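Local structure of uncharacterized protein (Bacillus thuringiensis serovar kurstaki, 4XE7) at residues Met10-Phe15 / Ala410-Gln415; Pro149-Met154 / Arg405-Ala410; Met280-Leu285 / Val332-Thr337. The protein is a bacterial actin-like ParM that probably polymerises into cytoskeletal filaments to segregate plasmid DNA, as its relatives do, and is captured here without nucleotide. All blocks are in the same frame, centred on the assembly; numbering follows the deposited sequence.

Contact 1: Met10-Phe15 / Ala410-Gln415; sequences MLLGGF and ANLLEQ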
loop_
_atom_site.group_PDB
_atom_site.type_symbol
_atom_site.label_atom_id
_atom_site.label_comp_id
_atom_site.label_asym_id
_atom_site.label_seq_id
_atom_site.Cartn_x
_atom_site.Cartn_y
_atom_site.Cartn_z
ATOM N N MET A 10 1.752 -22.834 -7.904
ATOM C CA MET A 10 0.662 -21.922 -7.605
ATOM C C MET A 10 1.169 -20.698 -6.862
ATOM O O MET A 10 2.217 -20.740 -6.204
ATOM C CB MET A 10 -0.419 -22.627 -6.777
ATOM C CG MET A 10 0.009 -22.898 -5.328
ATOM S SD MET A 10 -0.455 -21.562 -4.190
ATOM C CE MET A 10 -2.239 -21.537 -4.506
ATOM N N LEU A 11 0.415 -19.612 -6.992
ATOM C CA LEU A 11 0.656 -18.384 -6.262
ATOM C C LEU A 11 -0.624 -18.061 -5.505
ATOM O O LEU A 11 -1.711 -18.021 -6.093
ATOM C CB LEU A 11 1.042 -17.238 -7.205
ATOM C CG LEU A 11 1.126 -15.830 -6.600
ATOM C CD1 LEU A 11 2.317 -15.679 -5.616
ATOM C CD2 LEU A 11 1.182 -14.778 -7.706
ATOM N N LEU A 12 -0.502 -17.858 -4.199
ATOM C CA LEU A 12 -1.649 -17.451 -3.404
ATOM C C LEU A 12 -1.521 -15.965 -3.063
ATOM O O LEU A 12 -0.713 -15.599 -2.220
ATOM C CB LEU A 12 -1.755 -18.290 -2.133
ATOM C CG LEU A 12 -3.069 -18.076 -1.379
ATOM C CD1 LEU A 12 -4.228 -18.801 -2.091
ATOM C CD2 LEU A 12 -2.964 -18.488 0.085
ATOM N N GLY A 13 -2.304 -15.116 -3.730
ATOM C CA GLY A 13 -2.231 -13.685 -3.502
ATOM C C GLY A 13 -3.558 -12.983 -3.263
ATOM O O GLY A 13 -4.645 -13.582 -3.372
ATOM N N GLY A 14 -3.459 -11.705 -2.911
ATOM C CA GLY A 14 -4.607 -10.825 -2.792
ATOM C C GLY A 14 -4.291 -9.661 -3.703
ATOM O O GLY A 14 -3.181 -9.139 -3.673
ATOM N N PHE A 15 -5.252 -9.255 -4.523
ATOM C CA PHE A 15 -4.955 -8.304 -5.583
ATOM C C PHE A 15 -5.839 -7.082 -5.462
ATOM O O PHE A 15 -7.058 -7.141 -5.651
ATOM C CB PHE A 15 -5.103 -8.977 -6.948
ATOM C CG PHE A 15 -4.335 -10.259 -7.049
ATOM C CD1 PHE A 15 -4.949 -11.475 -6.765
ATOM C CD2 PHE A 15 -2.985 -10.248 -7.367
ATOM C CE1 PHE A 15 -4.239 -12.660 -6.825
ATOM C CE2 PHE A 15 -2.258 -11.438 -7.428
ATOM C CZ PHE A 15 -2.889 -12.644 -7.155
ATOM N N ALA A 410 -8.684 -13.986 2.777
ATOM C CA ALA A 410 -9.916 -14.547 2.238
ATOM C C ALA A 410 -9.577 -15.654 1.253
ATOM O O ALA A 410 -10.208 -16.713 1.251
ATOM C CB ALA A 410 -10.764 -13.462 1.556
ATOM N N ASN A 411 -8.560 -15.411 0.430
ATOM C CA ASN A 411 -8.125 -16.406 -0.549
ATOM C C ASN A 411 -7.606 -17.696 0.102
ATOM O O ASN A 411 -7.921 -18.789 -0.352
ATOM C CB ASN A 411 -7.055 -15.808 -1.461
ATOM C CG ASN A 411 -7.004 -16.486 -2.824
ATOM O OD1 ASN A 411 -7.793 -17.392 -3.115
ATOM N ND2 ASN A 411 -6.075 -16.049 -3.667
ATOM N N LEU A 412 -6.810 -17.566 1.162
ATOM C CA LEU A 412 -6.309 -18.737 1.884
ATOM C C LEU A 412 -7.470 -19.524 2.487
ATOM O O LEU A 412 -7.554 -20.749 2.336
ATOM C CB LEU A 412 -5.314 -18.325 2.978
ATOM C CG LEU A 412 -4.819 -19.474 3.863
ATOM C CD1 LEU A 412 -4.157 -20.559 3.024
ATOM C CD2 LEU A 412 -3.856 -18.971 4.934
ATOM N N LEU A 413 -8.379 -18.818 3.155
ATOM C CA LEU A 413 -9.540 -19.459 3.766
ATOM C C LEU A 413 -10.394 -20.192 2.723
ATOM O O LEU A 413 -10.855 -21.316 2.950
ATOM C CB LEU A 413 -10.374 -18.428 4.518
ATOM C CG LEU A 413 -9.734 -17.876 5.793
ATOM C CD1 LEU A 413 -10.485 -16.632 6.278
ATOM C CD2 LEU A 413 -9.704 -18.949 6.878
ATOM N N GLU A 414 -10.575 -19.565 1.570
ATOM C CA GLU A 414 -11.269 -20.202 0.457
ATOM C C GLU A 414 -10.586 -21.502 -0.009
ATOM O O GLU A 414 -11.255 -22.520 -0.220
ATOM C CB GLU A 414 -11.390 -19.225 -0.713
ATOM C CG GLU A 414 -12.059 -19.809 -1.941
ATOM C CD GLU A 414 -13.427 -20.399 -1.637
ATOM O OE1 GLU A 414 -14.172 -19.812 -0.820
ATOM O OE2 GLU A 414 -13.750 -21.457 -2.214
ATOM N N GLN A 415 -9.264 -21.483 -0.155
ATOM C CA GLN A 415 -8.547 -22.681 -0.621
ATOM C C GLN A 415 -8.575 -23.791 0.426
ATOM O O GLN A 415 -8.657 -24.976 0.079
ATOM C CB GLN A 415 -7.094 -22.354 -0.987
ATOM C CG GLN A 415 -6.950 -21.176 -1.898
ATOM C CD GLN A 415 -7.825 -21.312 -3.125
ATOM O OE1 GLN A 415 -7.763 -22.314 -3.819
ATOM N NE2 GLN A 415 -8.658 -20.312 -3.383
#

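Contact 2: Pro149-Met154 / Arg405-Ala410; sequences PFSGGM and RSYLIA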
loop_
_atom_site.group_PDB
_atom_site.type_symbol
_atom_site.label_atom_id
_atom_site.label_comp_id
_atom_site.label_asym_id
_atom_site.label_seq_id
_atom_site.Cartn_x
_atom_site.Cartn_y
_atom_site.Cartn_z
ATOM N N PRO A 149 -5.414 -18.538 -8.106
ATOM C CA PRO A 149 -6.814 -18.292 -7.737
ATOM C C PRO A 149 -7.023 -16.811 -7.420
ATOM O O PRO A 149 -6.373 -16.271 -6.518
ATOM C CB PRO A 149 -7.025 -19.170 -6.503
ATOM C CG PRO A 149 -5.648 -19.349 -5.917
ATOM C CD PRO A 149 -4.687 -19.325 -7.094
ATOM N N PHE A 150 -7.913 -16.155 -8.162
ATOM C CA PHE A 150 -8.010 -14.708 -8.063
ATOM C C PHE A 150 -8.857 -14.240 -6.880
ATOM O O PHE A 150 -10.040 -14.524 -6.790
ATOM C CB PHE A 150 -8.574 -14.103 -9.357
ATOM C CG PHE A 150 -8.505 -12.611 -9.372
ATOM C CD1 PHE A 150 -7.289 -11.970 -9.551
ATOM C CD2 PHE A 150 -9.634 -11.847 -9.133
ATOM C CE1 PHE A 150 -7.202 -10.591 -9.540
ATOM C CE2 PHE A 150 -9.555 -10.462 -9.112
ATOM C CZ PHE A 150 -8.339 -9.836 -9.311
ATOM N N SER A 151 -8.262 -13.471 -5.983
ATOM C CA SER A 151 -9.063 -12.877 -4.927
ATOM C C SER A 151 -8.898 -11.372 -5.008
ATOM O O SER A 151 -7.840 -10.829 -4.696
ATOM C CB SER A 151 -8.658 -13.416 -3.550
ATOM O OG SER A 151 -9.350 -12.753 -2.501
ATOM N N GLY A 152 -9.939 -10.696 -5.468
ATOM C CA GLY A 152 -9.893 -9.256 -5.532
ATOM C C GLY A 152 -11.100 -8.617 -4.881
ATOM O O GLY A 152 -11.799 -9.221 -4.060
ATOM N N GLY A 153 -11.349 -7.374 -5.249
ATOM C CA GLY A 153 -12.500 -6.675 -4.728
ATOM C C GLY A 153 -12.742 -5.414 -5.512
ATOM O O GLY A 153 -11.817 -4.838 -6.083
ATOM N N MET A 154 -13.996 -4.990 -5.563
ATOM C CA MET A 154 -14.308 -3.713 -6.177
ATOM C C MET A 154 -15.273 -2.942 -5.292
ATOM O O MET A 154 -16.069 -3.536 -4.551
ATOM C CB MET A 154 -14.887 -3.898 -7.583
ATOM C CG MET A 154 -16.240 -4.563 -7.621
ATOM S SD MET A 154 -16.830 -4.753 -9.303
ATOM C CE MET A 154 -17.568 -6.364 -9.174
ATOM N N ARG A 405 -3.934 -7.600 1.781
ATOM C CA ARG A 405 -3.806 -8.626 2.808
ATOM C C ARG A 405 -5.154 -9.251 3.143
ATOM O O ARG A 405 -5.231 -10.462 3.373
ATOM C CB ARG A 405 -3.165 -8.061 4.086
ATOM C CG ARG A 405 -1.700 -7.714 3.916
ATOM C CD ARG A 405 -1.194 -6.821 5.038
ATOM N NE ARG A 405 -1.185 -7.528 6.301
ATOM C CZ ARG A 405 -0.136 -8.179 6.791
ATOM N NH1 ARG A 405 1.005 -8.212 6.132
ATOM N NH2 ARG A 405 -0.234 -8.800 7.951
ATOM N N SER A 406 -6.212 -8.439 3.175
ATOM C CA SER A 406 -7.560 -8.966 3.431
ATOM C C SER A 406 -7.981 -9.942 2.339
ATOM O O SER A 406 -8.475 -11.030 2.625
ATOM C CB SER A 406 -8.590 -7.834 3.526
ATOM O OG SER A 406 -8.306 -6.969 4.613
ATOM N N TYR A 407 -7.812 -9.531 1.091
ATOM C CA TYR A 407 -8.072 -10.427 -0.026
ATOM C C TYR A 407 -7.248 -11.709 0.134
ATOM O O TYR A 407 -7.776 -12.808 0.001
ATOM C CB TYR A 407 -7.764 -9.739 -1.362
ATOM C CG TYR A 407 -8.608 -8.496 -1.645
ATOM C CD1 TYR A 407 -9.753 -8.231 -0.898
ATOM C CD2 TYR A 407 -8.250 -7.590 -2.643
ATOM C CE1 TYR A 407 -10.526 -7.115 -1.141
ATOM C CE2 TYR A 407 -9.034 -6.449 -2.901
ATOM C CZ TYR A 407 -10.172 -6.232 -2.141
ATOM O OH TYR A 407 -10.970 -5.127 -2.347
ATOM N N LEU A 408 -5.954 -11.572 0.438
ATOM C CA LEU A 408 -5.083 -12.744 0.566
ATOM C C LEU A 408 -5.614 -13.719 1.633
ATOM O O LEU A 408 -5.725 -14.921 1.387
ATOM C CB LEU A 408 -3.642 -12.319 0.901
ATOM C CG LEU A 408 -2.634 -13.424 1.260
ATOM C CD1 LEU A 408 -2.516 -14.485 0.159
ATOM C CD2 LEU A 408 -1.257 -12.839 1.580
ATOM N N ILE A 409 -5.938 -13.202 2.815
ATOM C CA ILE A 409 -6.497 -14.043 3.882
ATOM C C ILE A 409 -7.805 -14.735 3.441
ATOM O O ILE A 409 -8.003 -15.928 3.698
ATOM C CB ILE A 409 -6.744 -13.215 5.160
ATOM C CG1 ILE A 409 -5.407 -12.724 5.729
ATOM C CG2 ILE A 409 -7.504 -14.023 6.220
ATOM C CD1 ILE A 409 -5.530 -11.464 6.565
ATOM N N ALA A 410 -8.684 -13.986 2.777
ATOM C CA ALA A 410 -9.916 -14.547 2.238
ATOM C C ALA A 410 -9.577 -15.654 1.253
ATOM O O ALA A 410 -10.208 -16.713 1.251
ATOM C CB ALA A 410 -10.764 -13.462 1.556
#

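Contact 3: Met280-Leu285 / Val332-Thr337; sequences MENEIL and VKENVT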
loop_
_atom_site.group_PDB
_atom_site.type_symbol
_atom_site.label_atom_id
_atom_site.label_comp_id
_atom_site.label_asym_id
_atom_site.label_seq_id
_atom_site.Cartn_x
_atom_site.Cartn_y
_atom_site.Cartn_z
ATOM N N MET A 280 20.083 26.159 13.880
ATOM C CA MET A 280 20.653 27.494 13.714
ATOM C C MET A 280 20.893 28.193 15.056
ATOM O O MET A 280 21.348 29.334 15.086
ATOM C CB MET A 280 19.766 28.355 12.799
ATOM C CG MET A 280 19.668 27.812 11.325
ATOM S SD MET A 280 21.276 27.525 10.495
ATOM C CE MET A 280 20.794 26.760 8.963
ATOM N N GLU A 281 20.631 27.509 16.168
ATOM C CA GLU A 281 21.069 28.012 17.472
ATOM C C GLU A 281 22.471 27.483 17.781
ATOM O O GLU A 281 23.195 28.050 18.597
ATOM C CB GLU A 281 20.090 27.617 18.594
ATOM C CG GLU A 281 18.658 28.153 18.401
ATOM C CD GLU A 281 17.662 27.555 19.397
ATOM O OE1 GLU A 281 18.095 26.800 20.291
ATOM O OE2 GLU A 281 16.444 27.829 19.284
ATOM N N ASN A 282 22.836 26.389 17.118
ATOM C CA ASN A 282 24.155 25.784 17.248
ATOM C C ASN A 282 25.235 26.657 16.608
ATOM O O ASN A 282 25.047 27.197 15.518
ATOM C CB ASN A 282 24.140 24.389 16.619
ATOM C CG ASN A 282 25.399 23.592 16.903
ATOM O OD1 ASN A 282 26.492 24.000 16.552
ATOM N ND2 ASN A 282 25.234 22.431 17.523
ATOM N N GLU A 283 26.367 26.801 17.292
ATOM C CA GLU A 283 27.384 27.754 16.868
ATOM C C GLU A 283 28.110 27.323 15.582
ATOM O O GLU A 283 28.542 28.160 14.800
ATOM C CB GLU A 283 28.397 27.982 17.993
ATOM C CG GLU A 283 27.824 28.727 19.205
ATOM C CD GLU A 283 27.402 30.151 18.874
ATOM O OE1 GLU A 283 28.045 30.780 18.004
ATOM O OE2 GLU A 283 26.420 30.640 19.475
ATOM N N ILE A 284 28.250 26.021 15.376
ATOM C CA ILE A 284 28.841 25.508 14.147
ATOM C C ILE A 284 27.993 25.910 12.929
ATOM O O ILE A 284 28.521 26.351 11.896
ATOM C CB ILE A 284 28.985 23.974 14.214
ATOM C CG1 ILE A 284 29.870 23.592 15.408
ATOM C CG2 ILE A 284 29.511 23.404 12.876
ATOM C CD1 ILE A 284 29.781 22.124 15.806
ATOM N N LEU A 285 26.676 25.781 13.068
ATOM C CA LEU A 285 25.753 26.166 12.002
ATOM C C LEU A 285 25.781 27.679 11.772
ATOM O O LEU A 285 25.705 28.147 10.637
ATOM C CB LEU A 285 24.326 25.711 12.326
ATOM C CG LEU A 285 23.908 24.293 11.903
ATOM C CD1 LEU A 285 24.040 24.114 10.373
ATOM C CD2 LEU A 285 24.732 23.260 12.643
ATOM N N VAL A 332 26.998 17.392 12.603
ATOM C CA VAL A 332 26.381 17.896 13.829
ATOM C C VAL A 332 25.126 17.106 14.181
ATOM O O VAL A 332 24.284 16.850 13.319
ATOM C CB VAL A 332 26.019 19.392 13.714
ATOM C CG1 VAL A 332 25.469 19.925 15.056
ATOM C CG2 VAL A 332 27.247 20.182 13.314
ATOM N N LYS A 333 25.007 16.724 15.449
ATOM C CA LYS A 333 23.797 16.047 15.928
ATOM C C LYS A 333 23.039 16.932 16.914
ATOM O O LYS A 333 23.644 17.565 17.768
ATOM C CB LYS A 333 24.140 14.714 16.593
ATOM C CG LYS A 333 24.366 13.549 15.640
ATOM C CD LYS A 333 24.663 12.279 16.440
ATOM C CE LYS A 333 24.347 11.008 15.662
ATOM N NZ LYS A 333 25.287 10.778 14.534
ATOM N N GLU A 334 21.716 16.982 16.780
ATOM C CA GLU A 334 20.876 17.724 17.704
ATOM C C GLU A 334 19.732 16.839 18.198
ATOM O O GLU A 334 19.080 16.117 17.421
ATOM C CB GLU A 334 20.317 19.002 17.050
ATOM C CG GLU A 334 21.330 20.143 16.936
ATOM C CD GLU A 334 21.574 20.892 18.256
ATOM O OE1 GLU A 334 20.831 20.667 19.241
ATOM O OE2 GLU A 334 22.517 21.713 18.301
ATOM N N ASN A 335 19.501 16.886 19.501
ATOM C CA ASN A 335 18.329 16.242 20.084
ATOM C C ASN A 335 17.111 17.134 19.872
ATOM O O ASN A 335 17.027 18.239 20.430
ATOM C CB ASN A 335 18.554 15.960 21.574
ATOM C CG ASN A 335 17.469 15.069 22.170
ATOM O OD1 ASN A 335 16.392 14.908 21.593
ATOM N ND2 ASN A 335 17.756 14.484 23.330
ATOM N N VAL A 336 16.170 16.662 19.063
ATOM C CA VAL A 336 14.999 17.460 18.715
ATOM C C VAL A 336 13.711 16.771 19.156
ATOM O O VAL A 336 12.639 17.018 18.603
ATOM C CB VAL A 336 14.949 17.745 17.194
ATOM C CG1 VAL A 336 16.193 18.497 16.773
ATOM C CG2 VAL A 336 14.815 16.446 16.404
ATOM N N THR A 337 13.838 15.913 20.161
ATOM C CA THR A 337 12.719 15.123 20.682
ATOM C C THR A 337 11.517 16.011 21.044
ATOM O O THR A 337 10.371 15.722 20.662
ATOM C CB THR A 337 13.169 14.306 21.926
ATOM O OG1 THR A 337 14.214 13.405 21.549
ATOM C CG2 THR A 337 12.007 13.507 22.508
#

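Contact 1: Met10-Phe15 / Ala410-Gln415
Asn411 and Gly13 make the one hydrogen bond that ties the helical residues Ala410-Gln415 to Met10-Phe15. Asn411 ND2 donates a hydrogen bond to Gly13 O at 2.9 Å, and the N-H...O angle of 158° is fairly straight. The oxygen lies near the Asn411 amide plane and the nitrogen in the plane of the Gly13 carbonyl, so both groups are turned well for the bond. A primary amide suits this place because ND2 carries two hydrogens, and Asn411 ND2 also donates to Pro149 O, thereby bonding to two backbone carbonyls. Its other end has company too: Gln415 NE2, one turn later, makes a weak hydrogen bond to Asn411 OD1.

The apolar part is carried by Leu12, whose CG stands anti to the backbone N (chi1 -170°), and the two methyls divide the work. Leu12 CD2 rests on Leu412 CB at 3.7 Å, the two side chains crossing at about a right angle. Leu12 CD1 slides alongside the aliphatic part of Gln415, meeting Gln415 CG at 3.6 Å, and also packs on the Asn411 amide. A forked side chain can serve both neighbours at once. Glycine suits position 13, since Phe15 CZ sits 3.9 Å from Gly13 CA on the side turned from the helix.

The contact is buried, with helix 402-418 lying against strand 13-17 where it pairs with strand 145-154, consistent with a helix-covered actin-fold sheet. Met5 of helix 2-7 covers Leu12, Leu412 and Gln415, Pro149 of strand 145-154 touches Leu12 and Gln415, and Leu27 of strand 21-27 backs Leu12.

Contact 2: Pro149-Met154 / Arg405-Ala410
Tyr407 lays its ring over Gly152, and its outer end meets Gly153. Gly152 C stands 3.6 Å above the ring plane, over its centre, while Gly152 CA makes a CH-pi contact 4.1 Å from the ring centroid of Tyr407, 28° off the normal. Further out, Tyr407 OH comes within 3.2 Å of Gly153 CA. Glycine suits both positions: Gly153 leaves the room that Tyr407 OH takes up, and Gly152, on its side away from the helix, leaves room for the Phe150 ring. The phenol oxygen is buried and has no hydrogen-bonding partner in the model.

At the root of the tyrosine, Ser151 OG donates to Tyr407 O at 3.0 Å, approaching from above the carbonyl plane. Serine suits the place because its small side chain fits between strand and helix while carrying a hydroxyl, and the same OG is hydrogen-bonded to Asn199 ND2. Ala410, one turn on, keeps the side facing Ser151 slim.

Strand 150-154 and helix 405-410 run at 135° to each other, their axes 7.5 Å apart at closest approach, consistent with a helix packed on the sheet of an actin-like domain. Asn199 of strand 188-200 touches Tyr407 and Ala410, while helix 164-171 packs on Phe150.

Contact 3: Met280-Leu285 / Val332-Thr337
Asn282 reaches across to Glu334 and Val332, and nearly every atom of its side chain has a partner. Its CB lies 3.6 Å from Glu334 OE2, beside the carboxylate. Beyond it, CG is anti to the backbone N (chi1 -171°), and chi2 of -60° then turns OD1 to the helix start and ND2 to the strand. There the two ends of the amide part company. Asn282 OD1 turns back to its own segment and accepts from Ile284 N at 2.9 Å, capping the helix that starts at Glu283. Asparagine is well suited to this N-cap position, because its short side chain offers an acceptor to an N-H of the first turn.

Asn282 ND2 points the other way and donates to Glu334 OE2 at 2.9 Å. The bond is almost straight, 175° at the hydrogen, and the oxygen lies in the amide plane. It is met on its anti side, with the amide and carboxylate planes nearly perpendicular. One amide thus joins helix cap and strand. If ionised, Glu334 would be a strong acceptor. The carboxylate of Glu281 is not in contact with it, OE1 to Glu334 OE1 being 6.8 Å, but a like charge there could slightly raise the pKa of Glu334.

The tip also meets Val332, whose CG1 approaches Asn282 ND2 to 3.5 Å. The other methyl, Val332 CG2, packs 4.0 Å from Ile284 CG2 and equally near Leu285 CD2. A branched valine can therefore face the polar cap with one methyl and the apolar residues of the first helical turn with the other.

Strand 332-335 pairs with strand 326-329, whose Trp329 touches Met280 and Leu285. Phe279, ending helix 265-279, touches Leu285, Val332 and Glu334.

Contacts 1 and 2 are buried neighbours, their centres 6 Å apart, and both set helix 402-418 against the same eight-stranded sheet, on two strands, 13-17 and 145-154, that are hydrogen-bonded to each other. They share Ala410 and are joined by the backbone bond from Phe15 N to Ser151 O. In both, polar side chains satisfy backbone carbonyls, and glycines leave room for neighbouring aromatic side chains. Contact 3 lies on the opposite side of the chain's centre, about 51 Å from contact 1 between centres. It lies at the surface and joins a helix start to a two-stranded sheet, and a side-chain carboxylate replaces the backbone oxygens as acceptor.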